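Local coordinates for protein ORF14 (Streptomyces clavuligerus, PDB 2WPX) that binds acetyl-CoA as a tandem GNAT protein of the clavulanic acid biosynthesis pathway and probably acts as an acyltransferase, at residues Val44-Ser49 / Ala73-Leu78; Ala178-Val183 / His278-Leu283; Asp191-Pro196 / Gly246-Tyr251; Thr252-Thr257 / Ala262-Gly267; Leu283-Asn288 / His311-Val316. All blocks are in the same frame, centred on the assembly; numbering follows the deposited sequence.

Contact 1 (Val44-Ser49 / Ala73-Leu78); sequences VDMVGS and ALRLAL
Ser49 and Arg75 meet in a two-pronged, end-on grip that ties helix 43-51 to strand 69-79 of the acetyl-CoA-binding GNAT fold. The case illustrates how one arginine can bridge a wide backbone gap, since the closest alpha carbons, Ser49 CA and Arg75 CA, are still 10.6 Å apart. Arg75 spans the distance with a chain that bends at its third torsion (chi3 57°), and this turns the two terminal nitrogens toward the helix. NH1 takes the side chain of Ser49, with NH1 to Ser49 OG at 2.8 Å, while NH2 takes the main chain, with NH2 to Ser49 O at 2.9 Å. The carbonyl oxygen lies in the guanidinium plane, whereas the hydroxyl is tilted slightly from it. Seen from the acceptor, however, NH2 stands well above the carbonyl plane of Ser49 and does not follow a lone pair. The hydroxyl is brought to NH1 by a first torsion of 80°, which sets OG between the backbone N and the carbonyl carbon. OG also points to Met46 O within the helix, at a modelled distance so short that it carries no weight. A salt bridge from NH2 to Asp61 gives the buried cation a counter-charge. Acetyl-CoA is about 10 Å from the Arg75 side chain, so the grip lies near the cofactor site without touching the ligand. Met46, bent twice along its chain, brings its methyl to the edge of the guanidinium, near its plane, with Met46 CE 4.0 Å from Arg75 NH1.

Contact 2 (Ala178-Val183 / His278-Leu283); sequences AGYSLV and HALGTL
His278 presents one ring face to Tyr180 just before helix 280-295 begins, and the pair forms an edge-to-face aromatic contact. The centroid of the Tyr180 ring is 5.4 Å from that of the His278 ring, and the planes are inclined at 51°, well short of a perpendicular T. The phenol oxygen leads: Tyr180 OH stands above the imidazole, offset toward its rim, with His278 CE1 at 3.6 Å. Ala279 then takes the N-cap position, and one residue on Leu280 turns back toward the strand. Its CD2 touches Tyr180 CE2 at 4.3 Å, approaching the phenol ring obliquely. One turn further along the helix, Leu283 meets Leu182 tip to tip, and the methyls Leu283 CD2 and Leu182 CD2 are 3.8 Å apart. Here Leu283 carries CG anti to its backbone N (chi1 163°), which sends both methyls toward strand 180-185. The N-terminal turn of the helix is thus laid against strand 180-185, one of the two outermost strands within the chain. No hydrogen bond joins the two segments. The contact therefore rests on apolar packing and one tilted aromatic pair, while the phenol hydroxyl finds its hydrogen bond at His275 ND1, outside both segments.

Contact 3 (Asp191-Pro196 / Gly246-Tyr251); sequences DEYAVP and GALAGY
The shortest sound polar bond here, Ala194 N to Asp191 O at 3.3 Å, lies within the helical turn that carries Tyr193 and Pro196 to Leu248; no hydrogen bond crosses between the segments. Proline supplies no amide hydrogen, and the helix is kinked at Pro196, where the bond to the preceding turn is missing. The pyrrolidine ring then serves as a packing surface. Pro196 CB meets Leu248 CB at 3.8 Å, and Leu248 CD2 approaches the proline main chain, 3.9 Å from Pro196 C. Leu248 extends CG opposite its backbone N (chi1 -179°), an arrangement that carries the branched end across to the helix. The second methyl serves the other partner: Leu248 CD1 comes obliquely to Tyr193 CD2 at 4.4 Å, a loose touch. One leucine therefore spreads its two branches over two residues one turn apart on the helix. The phenol has further neighbours of its own, for the aliphatic Glu192 CG lies over one face of the Tyr193 ring, and Trp185 meets that ring with its plane nearly parallel. On the strand, Leu248 directly precedes a classic beta bulge, in which Ala249 and Gly250 both face Ala240. In the wider fold, helix 191-199 packs by this contact against Leu248 of strand 247-256, while Tyr193 also touches Val183 of strand 180-185 and Val241 of strand 234-242.

Contact 4 (Thr252-Thr257 / Ala262-Gly267); sequences TSVSKT and AYALQG
An antiparallel strand pairing joins Ser253, Val254 and Ser255 to Leu265, Gln266 and Gly267, where strands 247-256 and 263-271 run as the two arms of a beta hairpin. The short strand axes run 155° apart, nearly antiparallel, and come within 4.6 Å. Ser255 and Leu265 form a hydrogen-bonded pair, with Ser255 N to Leu265 O at 2.8 Å and Leu265 N to Ser255 O at 2.9 Å. A further rung, Gly267 N to Ser253 O at 2.6 Å, follows away from the turn. Between the rungs sits the non-hydrogen-bonded pair of Val254 and Gln266, whose alpha carbons are 4.4 Å apart. Val254 CA adds a CH...O contact to Leu265 O, so that carbonyl receives both an amide and a carbon donor. On the face that carries Val254 and Gln266, Val254 CG1 also packs diagonally against the methyl of Ala264, at 3.9 Å from Ala264 CB. Near the turn, direct bonding gives way to a water, which accepts from Thr257 N and donates to Tyr263 O. Lys256 folds back, bent at chi2 (91°) and again near its end, and its NZ is bonded to Thr257 O and, within the loop, to Asn260 O. On the opposite face Ser255 OG is held by Arg233. The pattern is that of an antiparallel beta hairpin whose pairing ends in a water bridge beside the turn, here within the GNAT-family region of the second half of the chain.

Contact 5 (Leu283-Asn288 / His311-Val316); sequences LLKLAN and HPMIAV
Lys285 reaches across to Met313 and Val316, touching the valine with CD and coming near the methionine methyl with NZ, and the shape of its chain explains how one lysine serves two partners across a pair of helices. The alpha carbons Lys285 CA and Val316 CA, the nearest pair, are 8.8 Å apart, so side chains alone bridge the gap. Lys285 leaves its helix with CG opposite the carbonyl carbon, stays extended through the second torsion and then bends at the third and fourth. The aliphatic part runs past the valine, with Lys285 CD against Val316 CG1 at 3.7 Å. Val316 offers this methyl because CG1 stands opposite its own backbone N (chi1 176°), whereas CG2 takes the place beside that nitrogen. Met313 comes from the turn before and curls through two bends. Its second torsion (chi2 -19°) is close to eclipsed, and the short modelled separation of its methyl from the ammonium is doubtful. The buried ammonium has a hydrogen-bonding partner in Thr269 OG1 on strand 263-271. The aliphatic stem thus packs between the helices, while the ammonium is hydrogen-bonded to the strand. Helices 280-295 and 311-319, which flank strand 301-307 in sequence, pack together here, an alternation of helix and strand characteristic of the C-terminal half of the GNAT fold.

From the N terminus, contact 1 closes a short loop within the acetyl-CoA-binding region before any other contact opens. Contact 2 then closes a long excursion from strand 180-185 to helix 280-295. Nested inside it are contact 3, which returns helix 191-199 to strand 247-256, and contact 4, the hairpin that starts where contact 3 ends. Contact 5 follows in series, sharing Leu283 with contact 2, and adds helix 311-319 to helix 280-295. None of the loops cross. Asp45 and Thr257 bring contacts 1 and 4 together, joining the two halves of the chain, whereas contacts 1 and 2 have centres about 37 Å apart.

Contact 1 (Val44-Ser49 / Ala73-Leu78)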
# COMPACT_ATOMS: atom_id res chain seq x y z
N VAL A 44 -3.61 -10.72 11.71
CA VAL A 44 -2.51 -10.08 12.42
C VAL A 44 -2.25 -8.68 11.89
O VAL A 44 -2.27 -7.69 12.64
CB VAL A 44 -1.25 -10.98 12.35
CG1 VAL A 44 0.01 -10.30 13.08
CG2 VAL A 44 -1.62 -12.38 12.99
N ASP A 45 -2.02 -8.59 10.57
CA ASP A 45 -1.87 -7.29 9.91
C ASP A 45 -3.03 -6.35 10.25
O ASP A 45 -2.83 -5.20 10.69
CB ASP A 45 -1.77 -7.53 8.41
CG ASP A 45 -1.55 -6.29 7.60
OD1 ASP A 45 -1.96 -6.30 6.42
OD2 ASP A 45 -0.96 -5.31 8.11
N MET A 46 -4.26 -6.82 10.05
CA MET A 46 -5.41 -5.91 10.22
C MET A 46 -5.58 -5.39 11.65
O MET A 46 -5.79 -4.20 11.85
CB MET A 46 -6.72 -6.54 9.75
CG MET A 46 -6.82 -6.78 8.26
SD MET A 46 -6.34 -5.48 7.08
CE MET A 46 -7.14 -4.11 7.71
N VAL A 47 -5.51 -6.30 12.61
CA VAL A 47 -5.73 -5.94 13.97
C VAL A 47 -4.60 -5.04 14.42
O VAL A 47 -4.82 -4.09 15.16
CB VAL A 47 -5.87 -7.18 14.91
CG1 VAL A 47 -5.90 -6.70 16.42
CG2 VAL A 47 -7.12 -8.02 14.53
N GLY A 48 -3.39 -5.31 13.96
CA GLY A 48 -2.31 -4.43 14.31
C GLY A 48 -2.52 -3.11 13.61
O GLY A 48 -2.03 -2.09 14.12
N SER A 49 -3.22 -3.10 12.47
CA SER A 49 -3.46 -1.82 11.79
C SER A 49 -4.38 -0.88 12.60
O SER A 49 -4.49 0.32 12.28
CB SER A 49 -4.02 -1.99 10.39
OG SER A 49 -5.42 -2.25 10.42
N ALA A 73 -17.87 -0.68 7.21
CA ALA A 73 -16.76 -0.16 7.99
C ALA A 73 -16.27 1.07 7.28
O ALA A 73 -16.26 1.12 6.07
CB ALA A 73 -15.67 -1.20 8.06
N LEU A 74 -15.88 2.07 8.04
CA LEU A 74 -15.24 3.25 7.48
C LEU A 74 -13.94 3.54 8.22
O LEU A 74 -13.97 3.63 9.41
CB LEU A 74 -16.16 4.46 7.69
CG LEU A 74 -15.58 5.85 7.43
CD1 LEU A 74 -15.41 6.09 5.94
CD2 LEU A 74 -16.49 6.92 8.08
N ARG A 75 -12.83 3.73 7.53
CA ARG A 75 -11.59 4.04 8.24
C ARG A 75 -10.99 5.29 7.62
O ARG A 75 -10.79 5.34 6.41
CB ARG A 75 -10.59 2.88 8.12
CG ARG A 75 -11.13 1.49 8.61
CD ARG A 75 -9.95 0.50 8.99
NE ARG A 75 -9.03 1.04 10.02
CZ ARG A 75 -7.83 0.52 10.25
NH1 ARG A 75 -7.43 -0.54 9.57
NH2 ARG A 75 -7.03 1.06 11.17
N LEU A 76 -10.71 6.30 8.45
CA LEU A 76 -10.02 7.48 7.99
C LEU A 76 -8.62 7.52 8.51
O LEU A 76 -8.37 7.15 9.65
CB LEU A 76 -10.70 8.74 8.49
CG LEU A 76 -12.00 9.08 7.80
CD1 LEU A 76 -12.27 10.54 8.04
CD2 LEU A 76 -12.00 8.72 6.30
N ALA A 77 -7.71 8.05 7.71
CA ALA A 77 -6.35 8.33 8.21
C ALA A 77 -6.20 9.81 8.15
O ALA A 77 -6.51 10.42 7.13
CB ALA A 77 -5.26 7.61 7.36
N LEU A 78 -5.74 10.40 9.24
CA LEU A 78 -5.61 11.85 9.30
C LEU A 78 -4.14 12.20 9.44
O LEU A 78 -3.58 12.06 10.53
CB LEU A 78 -6.39 12.46 10.49
CG LEU A 78 -7.93 12.31 10.56
CD1 LEU A 78 -8.66 12.70 9.30
CD2 LEU A 78 -8.31 10.96 11.00

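Contact 2 (Ala178-Val183 / His278-Leu283)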
# COMPACT_ATOMS: atom_id res chain seq x y z
N ALA A 178 31.26 -3.23 -11.93
CA ALA A 178 32.52 -2.83 -11.31
C ALA A 178 32.28 -1.53 -10.58
O ALA A 178 31.55 -0.66 -11.05
CB ALA A 178 33.60 -2.67 -12.36
N GLY A 179 32.89 -1.40 -9.41
CA GLY A 179 32.66 -0.22 -8.59
C GLY A 179 31.54 -0.41 -7.57
O GLY A 179 31.40 0.44 -6.64
N TYR A 180 30.74 -1.47 -7.72
CA TYR A 180 29.57 -1.64 -6.79
C TYR A 180 29.62 -2.86 -5.88
O TYR A 180 30.28 -3.81 -6.17
CB TYR A 180 28.25 -1.62 -7.56
CG TYR A 180 28.05 -0.32 -8.30
CD1 TYR A 180 28.59 -0.13 -9.58
CD2 TYR A 180 27.36 0.74 -7.70
CE1 TYR A 180 28.44 1.07 -10.25
CE2 TYR A 180 27.21 1.94 -8.34
CZ TYR A 180 27.75 2.10 -9.62
OH TYR A 180 27.56 3.29 -10.27
N SER A 181 28.92 -2.83 -4.75
CA SER A 181 28.65 -4.10 -4.08
C SER A 181 27.25 -4.20 -3.52
O SER A 181 26.66 -3.21 -3.10
CB SER A 181 29.69 -4.41 -3.02
OG SER A 181 29.90 -3.25 -2.29
N LEU A 182 26.74 -5.42 -3.50
CA LEU A 182 25.40 -5.69 -3.00
C LEU A 182 25.43 -5.83 -1.51
O LEU A 182 26.29 -6.52 -0.99
CB LEU A 182 24.96 -7.02 -3.57
CG LEU A 182 24.58 -6.74 -5.01
CD1 LEU A 182 23.84 -7.95 -5.50
CD2 LEU A 182 23.64 -5.53 -5.07
N VAL A 183 24.52 -5.17 -0.81
CA VAL A 183 24.26 -5.47 0.63
C VAL A 183 22.77 -5.85 0.86
O VAL A 183 21.86 -5.43 0.09
CB VAL A 183 24.68 -4.25 1.54
CG1 VAL A 183 23.73 -3.06 1.32
CG2 VAL A 183 24.73 -4.61 3.02
N HIS A 278 23.49 1.79 -15.10
CA HIS A 278 24.21 0.56 -14.78
C HIS A 278 23.26 -0.62 -14.53
O HIS A 278 23.68 -1.66 -14.02
CB HIS A 278 25.07 0.78 -13.54
CG HIS A 278 26.05 1.90 -13.70
ND1 HIS A 278 25.74 3.21 -13.41
CD2 HIS A 278 27.32 1.91 -14.17
CE1 HIS A 278 26.77 3.98 -13.70
NE2 HIS A 278 27.75 3.21 -14.15
N ALA A 279 21.98 -0.45 -14.85
CA ALA A 279 21.03 -1.57 -14.60
C ALA A 279 20.93 -2.00 -13.13
O ALA A 279 20.68 -3.17 -12.83
CB ALA A 279 21.38 -2.77 -15.46
N LEU A 280 21.10 -1.06 -12.21
CA LEU A 280 20.89 -1.29 -10.79
C LEU A 280 19.47 -1.78 -10.44
O LEU A 280 19.29 -2.67 -9.63
CB LEU A 280 21.20 -0.01 -10.03
CG LEU A 280 22.63 0.12 -9.54
CD1 LEU A 280 23.57 -0.86 -10.19
CD2 LEU A 280 23.14 1.53 -9.57
N GLY A 281 18.46 -1.25 -11.10
CA GLY A 281 17.09 -1.65 -10.72
C GLY A 281 16.75 -3.11 -11.01
O GLY A 281 16.10 -3.78 -10.21
N THR A 282 17.17 -3.59 -12.18
CA THR A 282 17.06 -5.01 -12.47
C THR A 282 17.91 -5.84 -11.50
O THR A 282 17.46 -6.83 -10.98
CB THR A 282 17.43 -5.31 -13.93
OG1 THR A 282 16.51 -4.60 -14.77
CG2 THR A 282 17.29 -6.79 -14.22
N LEU A 283 19.14 -5.44 -11.24
CA LEU A 283 20.00 -6.25 -10.40
C LEU A 283 19.40 -6.31 -9.01
O LEU A 283 19.29 -7.36 -8.42
CB LEU A 283 21.40 -5.65 -10.31
CG LEU A 283 22.23 -6.18 -9.14
CD1 LEU A 283 22.67 -7.61 -9.41
CD2 LEU A 283 23.41 -5.28 -8.89

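Contact 3 (Asp191-Pro196 / Gly246-Tyr251)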
# COMPACT_ATOMS: atom_id res chain seq x y z
N ASP A 191 21.61 1.24 11.13
CA ASP A 191 21.94 2.67 11.23
C ASP A 191 22.75 3.19 10.03
O ASP A 191 22.49 4.27 9.53
CB ASP A 191 22.75 2.94 12.52
CG ASP A 191 21.97 2.60 13.80
OD1 ASP A 191 20.89 1.95 13.72
OD2 ASP A 191 22.45 2.96 14.90
N GLU A 192 23.73 2.41 9.59
CA GLU A 192 24.60 2.77 8.51
C GLU A 192 23.87 3.22 7.25
O GLU A 192 24.36 4.11 6.54
CB GLU A 192 25.45 1.54 8.19
CG GLU A 192 26.47 1.72 7.14
CD GLU A 192 27.44 0.55 7.07
OE1 GLU A 192 28.45 0.63 6.34
OE2 GLU A 192 27.20 -0.48 7.75
N TYR A 193 22.71 2.59 6.96
CA TYR A 193 21.99 2.84 5.71
C TYR A 193 20.73 3.64 5.80
O TYR A 193 20.11 3.88 4.77
CB TYR A 193 21.66 1.58 4.95
CG TYR A 193 22.85 0.74 4.68
CD1 TYR A 193 22.98 -0.49 5.27
CD2 TYR A 193 23.86 1.19 3.88
CE1 TYR A 193 24.09 -1.27 5.06
CE2 TYR A 193 24.97 0.42 3.69
CZ TYR A 193 25.07 -0.81 4.28
OH TYR A 193 26.14 -1.61 4.07
N ALA A 194 20.40 4.08 7.00
CA ALA A 194 19.19 4.80 7.25
C ALA A 194 19.21 6.17 6.61
O ALA A 194 18.30 6.53 5.80
CB ALA A 194 18.94 4.92 8.82
N VAL A 195 20.22 6.98 6.94
CA VAL A 195 20.27 8.31 6.32
C VAL A 195 20.47 8.22 4.77
O VAL A 195 19.83 8.94 4.03
CB VAL A 195 21.25 9.29 7.01
CG1 VAL A 195 21.41 10.57 6.22
CG2 VAL A 195 20.72 9.62 8.41
N PRO A 196 21.34 7.30 4.30
CA PRO A 196 21.52 7.14 2.86
C PRO A 196 20.21 6.74 2.14
O PRO A 196 19.97 7.20 1.03
CB PRO A 196 22.58 6.04 2.77
CG PRO A 196 23.45 6.29 4.03
CD PRO A 196 22.46 6.74 5.08
N GLY A 246 31.21 5.46 -1.28
CA GLY A 246 30.22 4.89 -0.31
C GLY A 246 28.75 5.34 -0.34
O GLY A 246 27.99 5.07 0.57
N ALA A 247 28.33 6.08 -1.34
CA ALA A 247 26.94 6.41 -1.40
C ALA A 247 26.17 5.13 -1.69
O ALA A 247 26.62 4.24 -2.46
CB ALA A 247 26.68 7.45 -2.54
N LEU A 248 24.98 5.08 -1.11
CA LEU A 248 23.98 4.08 -1.44
C LEU A 248 23.37 4.41 -2.78
O LEU A 248 22.58 5.31 -2.88
CB LEU A 248 22.92 3.99 -0.36
CG LEU A 248 21.85 2.95 -0.58
CD1 LEU A 248 22.43 1.65 -0.24
CD2 LEU A 248 20.75 3.32 0.41
N ALA A 249 23.79 3.67 -3.79
CA ALA A 249 23.48 3.94 -5.17
C ALA A 249 22.05 3.46 -5.49
O ALA A 249 21.41 3.90 -6.46
CB ALA A 249 24.53 3.26 -6.07
N GLY A 250 21.54 2.56 -4.65
CA GLY A 250 20.23 2.00 -4.89
C GLY A 250 19.76 1.06 -3.81
O GLY A 250 20.57 0.49 -3.03
N TYR A 251 18.44 0.88 -3.76
CA TYR A 251 17.91 -0.16 -2.94
C TYR A 251 16.46 -0.49 -3.22
O TYR A 251 15.79 0.17 -4.00
CB TYR A 251 18.14 0.20 -1.49
CG TYR A 251 16.95 0.72 -0.81
CD1 TYR A 251 16.30 1.83 -1.27
CD2 TYR A 251 16.47 0.09 0.32
CE1 TYR A 251 15.17 2.29 -0.63
CE2 TYR A 251 15.38 0.56 0.97
CZ TYR A 251 14.72 1.64 0.48
OH TYR A 251 13.62 2.08 1.16

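Contact 4 (Thr252-Thr257 / Ala262-Gly267)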
# COMPACT_ATOMS: atom_id res chain seq x y z
N THR A 252 15.98 -1.52 -2.57
CA THR A 252 14.71 -2.08 -2.88
C THR A 252 14.24 -2.92 -1.69
O THR A 252 15.04 -3.28 -0.84
CB THR A 252 14.81 -2.94 -4.16
OG1 THR A 252 13.51 -3.36 -4.56
CG2 THR A 252 15.65 -4.17 -3.93
N SER A 253 12.96 -3.23 -1.62
CA SER A 253 12.40 -4.03 -0.52
C SER A 253 11.18 -4.86 -0.92
O SER A 253 10.40 -4.46 -1.79
CB SER A 253 11.95 -3.10 0.61
OG SER A 253 11.09 -2.14 0.05
N VAL A 254 11.05 -6.01 -0.25
CA VAL A 254 9.83 -6.79 -0.17
C VAL A 254 9.30 -6.81 1.31
O VAL A 254 10.06 -6.86 2.32
CB VAL A 254 10.02 -8.24 -0.73
CG1 VAL A 254 8.76 -9.07 -0.56
CG2 VAL A 254 10.35 -8.19 -2.23
N SER A 255 7.97 -6.81 1.42
CA SER A 255 7.29 -6.81 2.68
C SER A 255 6.48 -8.11 2.66
O SER A 255 5.94 -8.50 1.63
CB SER A 255 6.39 -5.56 2.70
OG SER A 255 5.57 -5.53 3.83
N LYS A 256 6.42 -8.82 3.77
CA LYS A 256 5.71 -10.12 3.79
C LYS A 256 4.88 -10.14 5.07
O LYS A 256 5.42 -9.89 6.13
CB LYS A 256 6.74 -11.24 3.86
CG LYS A 256 6.18 -12.61 4.21
CD LYS A 256 5.82 -13.32 2.87
CE LYS A 256 4.62 -14.30 3.01
NZ LYS A 256 3.39 -13.63 3.60
N THR A 257 3.58 -10.42 4.96
CA THR A 257 2.68 -10.56 6.14
C THR A 257 2.84 -11.91 6.88
O THR A 257 3.42 -12.88 6.35
CB THR A 257 1.19 -10.28 5.81
OG1 THR A 257 0.76 -11.16 4.77
CG2 THR A 257 0.94 -8.88 5.31
N ALA A 262 1.95 -17.66 0.45
CA ALA A 262 2.15 -17.55 -0.98
C ALA A 262 2.17 -16.11 -1.52
O ALA A 262 2.36 -15.91 -2.70
CB ALA A 262 1.02 -18.37 -1.74
N TYR A 263 1.94 -15.11 -0.68
CA TYR A 263 1.85 -13.76 -1.22
C TYR A 263 2.95 -12.86 -0.65
O TYR A 263 3.36 -13.02 0.47
CB TYR A 263 0.49 -13.13 -0.91
CG TYR A 263 -0.67 -13.71 -1.66
CD1 TYR A 263 -1.31 -12.98 -2.67
CD2 TYR A 263 -1.15 -15.00 -1.36
CE1 TYR A 263 -2.37 -13.46 -3.33
CE2 TYR A 263 -2.26 -15.50 -2.04
CZ TYR A 263 -2.83 -14.71 -3.02
OH TYR A 263 -3.90 -15.15 -3.71
N ALA A 264 3.41 -11.90 -1.43
CA ALA A 264 4.39 -10.96 -0.90
C ALA A 264 4.25 -9.65 -1.64
O ALA A 264 3.61 -9.56 -2.69
CB ALA A 264 5.82 -11.57 -0.98
N LEU A 265 4.76 -8.60 -1.04
CA LEU A 265 4.59 -7.26 -1.64
C LEU A 265 5.98 -6.70 -2.00
O LEU A 265 6.88 -6.68 -1.18
CB LEU A 265 3.78 -6.38 -0.68
CG LEU A 265 3.36 -4.94 -0.96
CD1 LEU A 265 4.55 -4.01 -1.07
CD2 LEU A 265 2.43 -4.81 -2.18
N GLN A 266 6.17 -6.33 -3.26
CA GLN A 266 7.42 -5.68 -3.68
C GLN A 266 7.23 -4.23 -3.55
O GLN A 266 6.31 -3.67 -4.13
CB GLN A 266 7.77 -6.01 -5.13
CG GLN A 266 9.10 -5.39 -5.62
CD GLN A 266 9.44 -5.81 -7.05
OE1 GLN A 266 10.13 -6.81 -7.24
NE2 GLN A 266 8.95 -5.05 -8.06
N GLY A 267 8.11 -3.59 -2.79
CA GLY A 267 7.99 -2.13 -2.59
C GLY A 267 8.86 -1.36 -3.57
O GLY A 267 9.36 -1.90 -4.56
O HOH W 1 2.93 -10.38 2.15

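Contact 5 (Leu283-Asn288 / His311-Val316)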
# COMPACT_ATOMS: atom_id res chain seq x y z
N LEU A 283 19.14 -5.44 -11.24
CA LEU A 283 20.00 -6.25 -10.40
C LEU A 283 19.40 -6.31 -9.01
O LEU A 283 19.29 -7.36 -8.42
CB LEU A 283 21.40 -5.65 -10.31
CG LEU A 283 22.23 -6.18 -9.14
CD1 LEU A 283 22.67 -7.61 -9.41
CD2 LEU A 283 23.41 -5.28 -8.89
N LEU A 284 19.01 -5.15 -8.48
CA LEU A 284 18.40 -5.04 -7.18
C LEU A 284 17.09 -5.90 -7.03
O LEU A 284 16.96 -6.65 -6.07
CB LEU A 284 18.18 -3.55 -6.84
CG LEU A 284 19.45 -2.82 -6.39
CD1 LEU A 284 19.14 -1.36 -6.13
CD2 LEU A 284 20.12 -3.44 -5.12
N LYS A 285 16.16 -5.84 -7.97
CA LYS A 285 14.93 -6.64 -7.81
C LYS A 285 15.18 -8.12 -7.83
O LYS A 285 14.57 -8.87 -7.04
CB LYS A 285 13.86 -6.30 -8.84
CG LYS A 285 13.31 -4.93 -8.69
CD LYS A 285 12.47 -4.66 -9.91
CE LYS A 285 11.24 -3.84 -9.55
NZ LYS A 285 11.71 -2.47 -9.57
N LEU A 286 16.10 -8.55 -8.70
CA LEU A 286 16.38 -9.97 -8.84
C LEU A 286 17.17 -10.46 -7.65
O LEU A 286 16.87 -11.54 -7.14
CB LEU A 286 17.12 -10.27 -10.12
CG LEU A 286 16.19 -10.28 -11.32
CD1 LEU A 286 17.09 -10.29 -12.51
CD2 LEU A 286 15.30 -11.53 -11.32
N ALA A 287 18.16 -9.69 -7.20
CA ALA A 287 18.90 -10.12 -6.00
C ALA A 287 17.97 -10.13 -4.78
O ALA A 287 18.02 -11.06 -4.00
CB ALA A 287 20.16 -9.18 -5.72
N ASN A 288 17.14 -9.10 -4.62
CA ASN A 288 16.19 -9.09 -3.48
C ASN A 288 15.14 -10.21 -3.55
O ASN A 288 14.75 -10.75 -2.52
CB ASN A 288 15.48 -7.75 -3.33
CG ASN A 288 15.14 -7.42 -1.86
OD1 ASN A 288 14.07 -6.87 -1.57
ND2 ASN A 288 16.07 -7.74 -0.94
N HIS A 311 7.96 5.16 -16.33
CA HIS A 311 8.28 4.20 -17.39
C HIS A 311 9.48 3.31 -17.14
O HIS A 311 9.40 2.10 -17.33
CB HIS A 311 8.41 4.96 -18.73
CG HIS A 311 7.19 5.76 -19.01
ND1 HIS A 311 5.93 5.18 -19.06
CD2 HIS A 311 7.02 7.09 -19.17
CE1 HIS A 311 5.04 6.13 -19.26
NE2 HIS A 311 5.67 7.30 -19.33
N PRO A 312 10.60 3.91 -16.69
CA PRO A 312 11.83 3.17 -16.34
C PRO A 312 11.60 1.93 -15.42
O PRO A 312 11.97 0.80 -15.80
CB PRO A 312 12.67 4.23 -15.67
CG PRO A 312 12.15 5.56 -16.26
CD PRO A 312 10.70 5.36 -16.45
N MET A 313 10.98 2.12 -14.24
CA MET A 313 10.70 0.99 -13.35
C MET A 313 9.63 0.10 -13.93
O MET A 313 9.65 -1.12 -13.75
CB MET A 313 10.31 1.40 -11.91
CG MET A 313 11.44 1.93 -11.00
SD MET A 313 13.18 1.53 -11.46
CE MET A 313 13.36 -0.14 -10.87
N ILE A 314 8.66 0.69 -14.62
CA ILE A 314 7.70 -0.19 -15.34
C ILE A 314 8.45 -1.11 -16.34
O ILE A 314 8.20 -2.32 -16.45
CB ILE A 314 6.65 0.65 -16.05
CG1 ILE A 314 5.66 1.24 -15.01
CG2 ILE A 314 5.93 -0.21 -17.04
CD1 ILE A 314 4.57 2.18 -15.59
N ALA A 315 9.38 -0.54 -17.09
CA ALA A 315 10.19 -1.33 -18.02
C ALA A 315 10.97 -2.40 -17.27
O ALA A 315 11.04 -3.55 -17.68
CB ALA A 315 11.09 -0.42 -18.78
N VAL A 316 11.51 -2.06 -16.11
CA VAL A 316 12.14 -3.10 -15.31
C VAL A 316 11.21 -4.18 -14.78
O VAL A 316 11.57 -5.37 -14.80
CB VAL A 316 12.92 -2.50 -14.17
CG1 VAL A 316 13.47 -3.62 -13.29
CG2 VAL A 316 14.09 -1.69 -14.77